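Local coordinates for peroxinectin A (Dictyostelium discoideum, PDB 6ERC), which catalyses the oxidation of phenolic donors and of halides by hydrogen peroxide as a secreted haem peroxidase of the social amoeba, at residues R5-E10 and D246-F251; K164-L169 and P190-D195; S254-I259 and R479-E484. All coordinates share one frame; numbering follows the deposited sequence.

Interaction 1 (R5-E10 and D246-F251)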
loop_
_atom_site.group_PDB
_atom_site.type_symbol
_atom_site.label_atom_id
_atom_site.label_comp_id
_atom_site.label_asym_id
_atom_site.label_seq_id
_atom_site.Cartn_x
_atom_site.Cartn_y
_atom_site.Cartn_z
ATOM N N ARG A 5 2.408 22.174 5.034
ATOM C CA ARG A 5 2.809 20.919 5.651
ATOM C C ARG A 5 4.324 20.783 5.658
ATOM O O ARG A 5 5.025 21.333 4.803
ATOM C CB ARG A 5 2.219 19.730 4.894
ATOM C CG ARG A 5 0.726 19.548 5.010
ATOM C CD ARG A 5 0.293 18.451 4.055
ATOM N NE ARG A 5 -1.127 18.127 4.152
ATOM C CZ ARG A 5 -1.644 17.212 4.967
ATOM N NH1 ARG A 5 -0.867 16.516 5.788
ATOM N NH2 ARG A 5 -2.951 17.000 4.967
ATOM N N SER A 6 4.828 20.031 6.628
ATOM C CA SER A 6 6.194 19.556 6.545
ATOM C C SER A 6 6.256 18.355 5.607
ATOM O O SER A 6 5.233 17.811 5.183
ATOM C CB SER A 6 6.723 19.180 7.925
ATOM O OG SER A 6 8.093 18.828 7.851
ATOM N N TYR A 7 7.473 17.944 5.269
ATOM C CA TYR A 7 7.663 16.751 4.459
ATOM C C TYR A 7 7.762 15.481 5.295
ATOM O O TYR A 7 7.634 14.382 4.744
ATOM C CB TYR A 7 8.914 16.903 3.588
ATOM C CG TYR A 7 8.824 18.069 2.634
ATOM C CD1 TYR A 7 7.978 18.023 1.536
ATOM C CD2 TYR A 7 9.577 19.218 2.835
ATOM C CE1 TYR A 7 7.884 19.084 0.664
ATOM C CE2 TYR A 7 9.491 20.284 1.965
ATOM C CZ TYR A 7 8.642 20.212 0.882
ATOM O OH TYR A 7 8.544 21.268 0.004
ATOM N N THR A 8 7.961 15.609 6.607
ATOM C CA THR A 8 8.143 14.464 7.488
ATOM C C THR A 8 6.887 14.089 8.261
ATOM O O THR A 8 6.801 12.963 8.758
ATOM C CB THR A 8 9.268 14.750 8.486
ATOM O OG1 THR A 8 9.051 16.029 9.097
ATOM C CG2 THR A 8 10.614 14.745 7.780
ATOM N N GLY A 9 5.923 14.994 8.380
ATOM C CA GLY A 9 4.716 14.749 9.127
ATOM C C GLY A 9 4.670 15.429 10.479
ATOM O O GLY A 9 3.577 15.608 11.029
ATOM N N GLU A 10 5.821 15.814 11.029
ATOM C CA GLU A 10 5.831 16.490 12.316
ATOM C C GLU A 10 5.337 17.925 12.162
ATOM O O GLU A 10 5.311 18.493 11.065
ATOM C CB GLU A 10 7.229 16.463 12.937
ATOM C CG GLU A 10 8.310 17.177 12.143
ATOM C CD GLU A 10 9.697 16.961 12.736
ATOM O OE1 GLU A 10 9.884 17.243 13.942
ATOM O OE2 GLU A 10 10.599 16.497 12.004
ATOM N N ASP A 246 7.061 33.452 -6.336
ATOM C CA ASP A 246 8.314 32.817 -6.715
ATOM C C ASP A 246 8.113 31.308 -6.877
ATOM O O ASP A 246 7.019 30.768 -6.688
ATOM C CB ASP A 246 9.401 33.129 -5.687
ATOM C CG ASP A 246 9.033 32.684 -4.283
ATOM O OD1 ASP A 246 8.141 31.822 -4.131
ATOM O OD2 ASP A 246 9.638 33.208 -3.324
ATOM N N ASP A 247 9.200 30.619 -7.237
ATOM C CA ASP A 247 9.125 29.185 -7.500
ATOM C C ASP A 247 8.611 28.418 -6.288
ATOM O O ASP A 247 7.821 27.476 -6.428
ATOM C CB ASP A 247 10.500 28.663 -7.915
ATOM C CG ASP A 247 10.604 27.154 -7.818
ATOM O OD1 ASP A 247 10.055 26.456 -8.697
ATOM O OD2 ASP A 247 11.234 26.666 -6.857
ATOM N N GLU A 248 9.049 28.800 -5.088
ATOM C CA GLU A 248 8.645 28.071 -3.890
ATOM C C GLU A 248 7.150 28.206 -3.632
ATOM O O GLU A 248 6.497 27.237 -3.231
ATOM C CB GLU A 248 9.445 28.564 -2.684
ATOM C CG GLU A 248 9.187 27.790 -1.395
ATOM C CD GLU A 248 9.647 26.336 -1.460
ATOM O OE1 GLU A 248 10.479 26.000 -2.332
ATOM O OE2 GLU A 248 9.177 25.527 -0.633
ATOM N N ARG A 249 6.586 29.398 -3.850
ATOM C CA ARG A 249 5.165 29.597 -3.583
ATOM C C ARG A 249 4.302 28.840 -4.585
ATOM O O ARG A 249 3.277 28.258 -4.212
ATOM C CB ARG A 249 4.825 31.088 -3.607
ATOM C CG ARG A 249 3.343 31.409 -3.380
ATOM C CD ARG A 249 2.849 30.941 -2.014
ATOM N NE ARG A 249 1.402 31.084 -1.870
ATOM C CZ ARG A 249 0.782 32.211 -1.531
ATOM N NH1 ARG A 249 1.474 33.320 -1.297
ATOM N NH2 ARG A 249 -0.541 32.233 -1.430
ATOM N N VAL A 250 4.684 28.850 -5.862
ATOM C CA VAL A 250 3.914 28.116 -6.861
ATOM C C VAL A 250 3.954 26.625 -6.561
ATOM O O VAL A 250 2.942 25.924 -6.680
ATOM C CB VAL A 250 4.435 28.420 -8.277
ATOM C CG1 VAL A 250 3.657 27.622 -9.317
ATOM C CG2 VAL A 250 4.334 29.906 -8.571
ATOM N N PHE A 251 5.123 26.117 -6.164
ATOM C CA PHE A 251 5.239 24.699 -5.843
ATOM C C PHE A 251 4.314 24.323 -4.694
ATOM O O PHE A 251 3.521 23.381 -4.802
ATOM C CB PHE A 251 6.685 24.351 -5.498
ATOM C CG PHE A 251 6.838 22.996 -4.879
ATOM C CD1 PHE A 251 6.923 21.868 -5.674
ATOM C CD2 PHE A 251 6.870 22.848 -3.503
ATOM C CE1 PHE A 251 7.050 20.618 -5.107
ATOM C CE2 PHE A 251 6.995 21.602 -2.933
ATOM C CZ PHE A 251 7.086 20.486 -3.735
HETATM O O HOH W 1 9.914 23.290 0.724
#
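Tyr7 reaches Phe251 with its hydroxyl: OH lies 3.3 Å from CE2 of Phe251, while the nearest ring carbons of the pair, Tyr7 CZ and Phe251 CE2, are 4.4 Å apart. CE2 sits at the hydroxyl edge of the tyrosine ring, near its plane, whereas OH approaches the phenylalanine ring obliquely, so the rings do not stack. Phe251 has CG anti to its backbone N (chi1 168°), a setting that swings the ring toward Tyr7, and the two side chains advance from opposite directions. Both residues are buried, and this is the tight part of the contact. Arg167 makes a cation-pi contact with Phe251, and the ring of Tyr156 meets that of Phe251 at about a right angle.

In the animal haem peroxidase fold, the contact sets an irregular N-terminal segment against the N-terminal part of helix 247-275. Asp246 is the N-cap of that helix: its OD1 accepts from Arg249 N at 2.9 Å with an N-H...O angle of 157°.

The looser side belongs to Glu248, which is partly exposed and has its OE2 4.4 Å from Tyr7 OH. A water fills the interval, lying in the plane of the tyrosine ring; it accepts from Tyr7 OH at 2.5 Å and donates to Glu248 OE2 at 2.7 Å. Gln252 NE2 also bonds to both of these oxygens, while the other carboxylate oxygen, OE1, forms a salt bridge with Arg167.

Interaction 2 (K164-L169 and P190-D195); sequences KNLRSL and PGVPMD
Leu166 and Val192 make a small apolar contact between the last turn of helix 160-166 and a loop that follows strand 182-184. The closest side-chain atoms are Leu166 CG and Val192 CG2, 3.9 Å apart, and the same methyl group lies 4.0 Å from Leu166 CD2. One valine branch thus lies against the CG-CD2 side of the leucine, and the two side chains cross at about a right angle. The touching methyl CG2 is the branch beside the valine backbone N, the other one, CG1, standing anti to that nitrogen (chi1 -176°).

The second half of the contact is side chain against backbone. Asn165 packs against the Pro190 carbonyl, its CB 3.5 Å from Pro190 O, and the CA atoms of Asn165 and Gly191 come within 6.9 Å. Both the leucine-valine pair and this CB approach are van der Waals in kind. Gly191 has positive phi (82°), which favours glycine.

Leu166 also packs on Met174, and its backbone pairs with Lys175, just ahead of the short antiparallel hairpin of strands 177-179 and 182-184; beyond Val192 the loop runs past Arg212, salt-bridged to Asp195, toward helix 218-241.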
loop_
_atom_site.group_PDB
_atom_site.type_symbol
_atom_site.label_atom_id
_atom_site.label_comp_id
_atom_site.label_asym_id
_atom_site.label_seq_id
_atom_site.Cartn_x
_atom_site.Cartn_y
_atom_site.Cartn_z
ATOM N N LYS A 164 13.555 19.052 -3.057
ATOM C CA LYS A 164 14.161 20.052 -3.927
ATOM C C LYS A 164 15.062 19.445 -4.993
ATOM O O LYS A 164 15.501 20.172 -5.890
ATOM C CB LYS A 164 14.945 21.065 -3.090
ATOM C CG LYS A 164 14.046 22.040 -2.339
ATOM C CD LYS A 164 14.834 23.066 -1.546
ATOM C CE LYS A 164 13.902 24.062 -0.867
ATOM N NZ LYS A 164 14.636 25.068 -0.046
ATOM N N ASN A 165 15.351 18.147 -4.922
ATOM C CA ASN A 165 16.049 17.473 -6.010
ATOM C C ASN A 165 15.090 16.901 -7.041
ATOM O O ASN A 165 15.465 16.753 -8.210
ATOM C CB ASN A 165 16.942 16.356 -5.462
ATOM C CG ASN A 165 18.238 16.882 -4.873
ATOM O OD1 ASN A 165 18.476 16.773 -3.672
ATOM N ND2 ASN A 165 19.085 17.454 -5.720
ATOM N N LEU A 166 13.856 16.587 -6.639
ATOM C CA LEU A 166 12.865 16.064 -7.571
ATOM C C LEU A 166 12.163 17.155 -8.368
ATOM O O LEU A 166 11.523 16.846 -9.379
ATOM C CB LEU A 166 11.813 15.241 -6.822
ATOM C CG LEU A 166 12.174 13.793 -6.493
ATOM C CD1 LEU A 166 11.120 13.183 -5.578
ATOM C CD2 LEU A 166 12.320 12.961 -7.762
ATOM N N ARG A 167 12.258 18.409 -7.943
ATOM C CA ARG A 167 11.554 19.502 -8.596
ATOM C C ARG A 167 12.533 20.373 -9.371
ATOM O O ARG A 167 13.710 20.486 -9.017
ATOM C CB ARG A 167 10.780 20.348 -7.579
ATOM C CG ARG A 167 11.608 20.843 -6.413
ATOM C CD ARG A 167 10.746 21.504 -5.352
ATOM N NE ARG A 167 10.776 22.958 -5.459
ATOM C CZ ARG A 167 10.395 23.791 -4.495
ATOM N NH1 ARG A 167 9.948 23.321 -3.337
ATOM N NH2 ARG A 167 10.466 25.097 -4.688
ATOM N N SER A 168 12.026 20.986 -10.444
ATOM C CA SER A 168 12.874 21.761 -11.342
ATOM C C SER A 168 13.338 23.070 -10.723
ATOM O O SER A 168 14.323 23.644 -11.196
ATOM C CB SER A 168 12.132 22.055 -12.647
ATOM O OG SER A 168 10.984 22.852 -12.414
ATOM N N LEU A 169 12.662 23.553 -9.681
ATOM C CA LEU A 169 12.959 24.842 -9.068
ATOM C C LEU A 169 12.699 26.002 -10.022
ATOM O O LEU A 169 13.298 27.074 -9.883
ATOM C CB LEU A 169 14.406 24.893 -8.561
ATOM C CG LEU A 169 14.830 23.755 -7.628
ATOM C CD1 LEU A 169 16.312 23.844 -7.328
ATOM C CD2 LEU A 169 14.031 23.775 -6.339
ATOM N N PRO A 190 19.994 12.794 -8.468
ATOM C CA PRO A 190 20.832 12.608 -7.278
ATOM C C PRO A 190 20.035 12.805 -5.997
ATOM O O PRO A 190 19.147 13.655 -5.919
ATOM C CB PRO A 190 21.918 13.678 -7.435
ATOM C CG PRO A 190 21.928 14.009 -8.886
ATOM C CD PRO A 190 20.512 13.868 -9.333
ATOM N N GLY A 191 20.365 12.006 -4.987
ATOM C CA GLY A 191 19.730 12.110 -3.691
ATOM C C GLY A 191 18.391 11.419 -3.569
ATOM O O GLY A 191 17.780 11.484 -2.493
ATOM N N VAL A 192 17.910 10.763 -4.620
ATOM C CA VAL A 192 16.615 10.085 -4.580
ATOM C C VAL A 192 16.839 8.579 -4.670
ATOM O O VAL A 192 16.778 8.009 -5.770
ATOM C CB VAL A 192 15.694 10.570 -5.710
ATOM C CG1 VAL A 192 14.317 9.925 -5.581
ATOM C CG2 VAL A 192 15.583 12.089 -5.690
ATOM N N PRO A 193 17.090 7.893 -3.554
ATOM C CA PRO A 193 17.322 6.441 -3.611
ATOM C C PRO A 193 16.040 5.701 -3.963
ATOM O O PRO A 193 15.023 5.838 -3.280
ATOM C CB PRO A 193 17.800 6.105 -2.193
ATOM C CG PRO A 193 17.186 7.158 -1.337
ATOM C CD PRO A 193 17.156 8.407 -2.176
ATOM N N MET A 194 16.096 4.911 -5.032
ATOM C CA MET A 194 14.956 4.137 -5.500
ATOM C C MET A 194 15.212 2.651 -5.286
ATOM O O MET A 194 16.345 2.178 -5.425
ATOM C CB MET A 194 14.680 4.409 -6.981
ATOM C CG MET A 194 14.333 5.862 -7.292
ATOM S SD MET A 194 12.927 6.472 -6.337
ATOM C CE MET A 194 11.608 5.416 -6.940
ATOM N N ASP A 195 14.152 1.921 -4.953
ATOM C CA ASP A 195 14.265 0.491 -4.713
ATOM C C ASP A 195 14.427 -0.271 -6.024
ATOM O O ASP A 195 13.906 0.126 -7.073
ATOM C CB ASP A 195 13.038 -0.030 -3.964
ATOM C CG ASP A 195 13.118 0.219 -2.468
ATOM O OD1 ASP A 195 14.150 0.751 -2.001
ATOM O OD2 ASP A 195 12.148 -0.127 -1.757
#

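Interaction 3 (S254-I259 and R479-E484)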
loop_
_atom_site.group_PDB
_atom_site.type_symbol
_atom_site.label_atom_id
_atom_site.label_comp_id
_atom_site.label_asym_id
_atom_site.label_seq_id
_atom_site.Cartn_x
_atom_site.Cartn_y
_atom_site.Cartn_z
ATOM N N SER A 254 0.804 24.273 -5.528
ATOM C CA SER A 254 0.543 23.100 -6.357
ATOM C C SER A 254 0.590 21.822 -5.527
ATOM O O SER A 254 -0.270 20.948 -5.677
ATOM C CB SER A 254 1.550 23.032 -7.504
ATOM O OG SER A 254 1.467 24.182 -8.325
ATOM N N ARG A 255 1.591 21.698 -4.651
ATOM C CA ARG A 255 1.649 20.552 -3.748
ATOM C C ARG A 255 0.374 20.441 -2.924
ATOM O O ARG A 255 -0.157 19.339 -2.731
ATOM C CB ARG A 255 2.871 20.669 -2.834
ATOM C CG ARG A 255 2.949 19.587 -1.753
ATOM C CD ARG A 255 4.373 19.389 -1.225
ATOM N NE ARG A 255 4.610 20.055 0.058
ATOM C CZ ARG A 255 4.503 19.474 1.254
ATOM N NH1 ARG A 255 4.156 18.197 1.363
ATOM N NH2 ARG A 255 4.745 20.174 2.353
ATOM N N SER A 256 -0.140 21.574 -2.439
ATOM C CA SER A 256 -1.339 21.552 -1.610
ATOM C C SER A 256 -2.538 21.015 -2.385
ATOM O O SER A 256 -3.344 20.252 -1.840
ATOM C CB SER A 256 -1.625 22.954 -1.075
ATOM O OG SER A 256 -2.663 22.937 -0.113
ATOM N N CYS A 257 -2.670 21.396 -3.659
ATOM C CA CYS A 257 -3.790 20.914 -4.465
ATOM C C CYS A 257 -3.703 19.408 -4.682
ATOM O O CYS A 257 -4.704 18.693 -4.560
ATOM C CB CYS A 257 -3.830 21.637 -5.815
ATOM S SG CYS A 257 -4.115 23.415 -5.752
ATOM N N ILE A 258 -2.514 18.909 -5.021
ATOM C CA ILE A 258 -2.350 17.485 -5.299
ATOM C C ILE A 258 -2.660 16.658 -4.058
ATOM O O ILE A 258 -3.323 15.616 -4.136
ATOM C CB ILE A 258 -0.929 17.206 -5.825
ATOM C CG1 ILE A 258 -0.707 17.919 -7.163
ATOM C CG2 ILE A 258 -0.684 15.705 -5.954
ATOM C CD1 ILE A 258 -1.620 17.452 -8.293
ATOM N N ILE A 259 -2.174 17.097 -2.897
ATOM C CA ILE A 259 -2.501 16.416 -1.649
ATOM C C ILE A 259 -4.011 16.339 -1.475
ATOM O O ILE A 259 -4.564 15.282 -1.149
ATOM C CB ILE A 259 -1.823 17.125 -0.464
ATOM C CG1 ILE A 259 -0.311 16.909 -0.539
ATOM C CG2 ILE A 259 -2.370 16.624 0.866
ATOM C CD1 ILE A 259 0.478 17.765 0.406
ATOM N N ARG A 479 -9.805 25.015 2.887
ATOM C CA ARG A 479 -10.615 25.429 1.750
ATOM C C ARG A 479 -10.174 26.800 1.254
ATOM O O ARG A 479 -10.183 27.068 0.047
ATOM C CB ARG A 479 -12.097 25.443 2.123
ATOM C CG ARG A 479 -12.707 24.065 2.351
ATOM C CD ARG A 479 -14.229 24.115 2.230
ATOM N NE ARG A 479 -14.896 22.970 2.852
ATOM C CZ ARG A 479 -15.078 21.786 2.270
ATOM N NH1 ARG A 479 -14.635 21.557 1.040
ATOM N NH2 ARG A 479 -15.705 20.819 2.929
ATOM N N MET A 480 -9.767 27.675 2.176
ATOM C CA MET A 480 -9.250 28.986 1.795
ATOM C C MET A 480 -7.957 28.850 1.000
ATOM O O MET A 480 -7.798 29.465 -0.061
ATOM C CB MET A 480 -9.031 29.835 3.052
ATOM C CG MET A 480 -8.112 31.044 2.882
ATOM S SD MET A 480 -8.760 32.284 1.753
ATOM C CE MET A 480 -7.427 33.482 1.769
ATOM N N VAL A 481 -7.016 28.050 1.507
ATOM C CA VAL A 481 -5.719 27.906 0.851
ATOM C C VAL A 481 -5.889 27.322 -0.543
ATOM O O VAL A 481 -5.196 27.717 -1.488
ATOM C CB VAL A 481 -4.781 27.037 1.711
ATOM C CG1 VAL A 481 -3.489 26.710 0.955
ATOM C CG2 VAL A 481 -4.463 27.741 3.016
ATOM N N ASN A 482 -6.805 26.370 -0.691
ATOM C CA ASN A 482 -6.981 25.627 -1.935
ATOM C C ASN A 482 -8.175 26.132 -2.730
ATOM O O ASN A 482 -8.878 25.355 -3.381
ATOM C CB ASN A 482 -7.119 24.139 -1.628
ATOM C CG ASN A 482 -5.842 23.544 -1.061
ATOM O OD1 ASN A 482 -4.750 24.076 -1.265
ATOM N ND2 ASN A 482 -5.974 22.435 -0.348
ATOM N N ARG A 483 -8.417 27.445 -2.702
ATOM C CA ARG A 483 -9.572 28.010 -3.388
ATOM C C ARG A 483 -9.398 28.037 -4.900
ATOM O O ARG A 483 -10.399 28.131 -5.620
ATOM C CB ARG A 483 -9.851 29.423 -2.869
ATOM C CG ARG A 483 -8.693 30.395 -2.999
ATOM C CD ARG A 483 -9.040 31.735 -2.365
ATOM N NE ARG A 483 -7.898 32.338 -1.681
ATOM C CZ ARG A 483 -6.978 33.097 -2.268
ATOM N NH1 ARG A 483 -5.979 33.597 -1.552
ATOM N NH2 ARG A 483 -7.047 33.357 -3.567
ATOM N N GLU A 484 -8.167 27.952 -5.398
ATOM C CA GLU A 484 -7.909 27.978 -6.833
ATOM C C GLU A 484 -7.493 26.619 -7.382
ATOM O O GLU A 484 -7.029 26.540 -8.523
ATOM C CB GLU A 484 -6.841 29.028 -7.158
ATOM C CG GLU A 484 -7.203 30.432 -6.690
ATOM C CD GLU A 484 -6.345 31.508 -7.332
ATOM O OE1 GLU A 484 -6.909 32.378 -8.033
ATOM O OE2 GLU A 484 -5.111 31.481 -7.139
HETATM O O HOH W 2 -3.961 20.280 0.540
#
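Ser256 holds OG opposite its backbone N across the CA-CB bond (chi1 -171°), and Asn482 sets CG beside its own N, opposite the carbonyl carbon (chi1 -66°); with these settings the two polar groups meet. OG donates to Asn482 OD1 at 2.6 Å. The serine oxygen lies in the carbonyl plane, on a lone pair, with a C=O...O angle of 116°.

A water links the same residues a second time, donating to Ser256 O at 2.5 Å and accepting from Asn482 ND2 at 3.1 Å. Both sides of the amide are therefore used, which fixes its rotation; Glu260 adds a weak bond to ND2. Val481 CG1 flanks the serine hydroxyl, 4.0 Å from Ser256 OG. With an alanine here in place of Asn482, the buried Ser256 hydroxyl would probably lose its acceptor and the water one of its partners.

At Asn482 the backbone leaves helical phi/psi after helix 476-481, and Val481 O accepts from Gln253 NE2, so this part of the chain docks on the flank of helix 247-275. The disulfide between Cys257 and Cys485 ties the two covalently just beside the amide, while the opposing flank of the long helix, at Ser254, packs on helix 218-241.

Helix 247-275 supplies one side of interactions 1 and 3, whose centres lie 12 Å apart; Arg255 of interaction 3 reaches back to interaction 1, its NH2 2.7 Å from Arg5 O and its CZ 3.5 Å from Tyr7 CE1. Arg167 couples interaction 2 to interaction 1, its NH2 also forming a salt bridge with Asp247 OD2 (2.8 Å). Interactions 2 and 3 do not touch, their nearest atoms being about 7 Å apart. Interactions 1 and 3 lie away from the annotated sites, although the side chain of Tyr7 is about 9 Å from the bound sodium ion; in interaction 2 the side chain of Val192 is about 11 Å from that of Arg213, the predicted transition-state stabiliser.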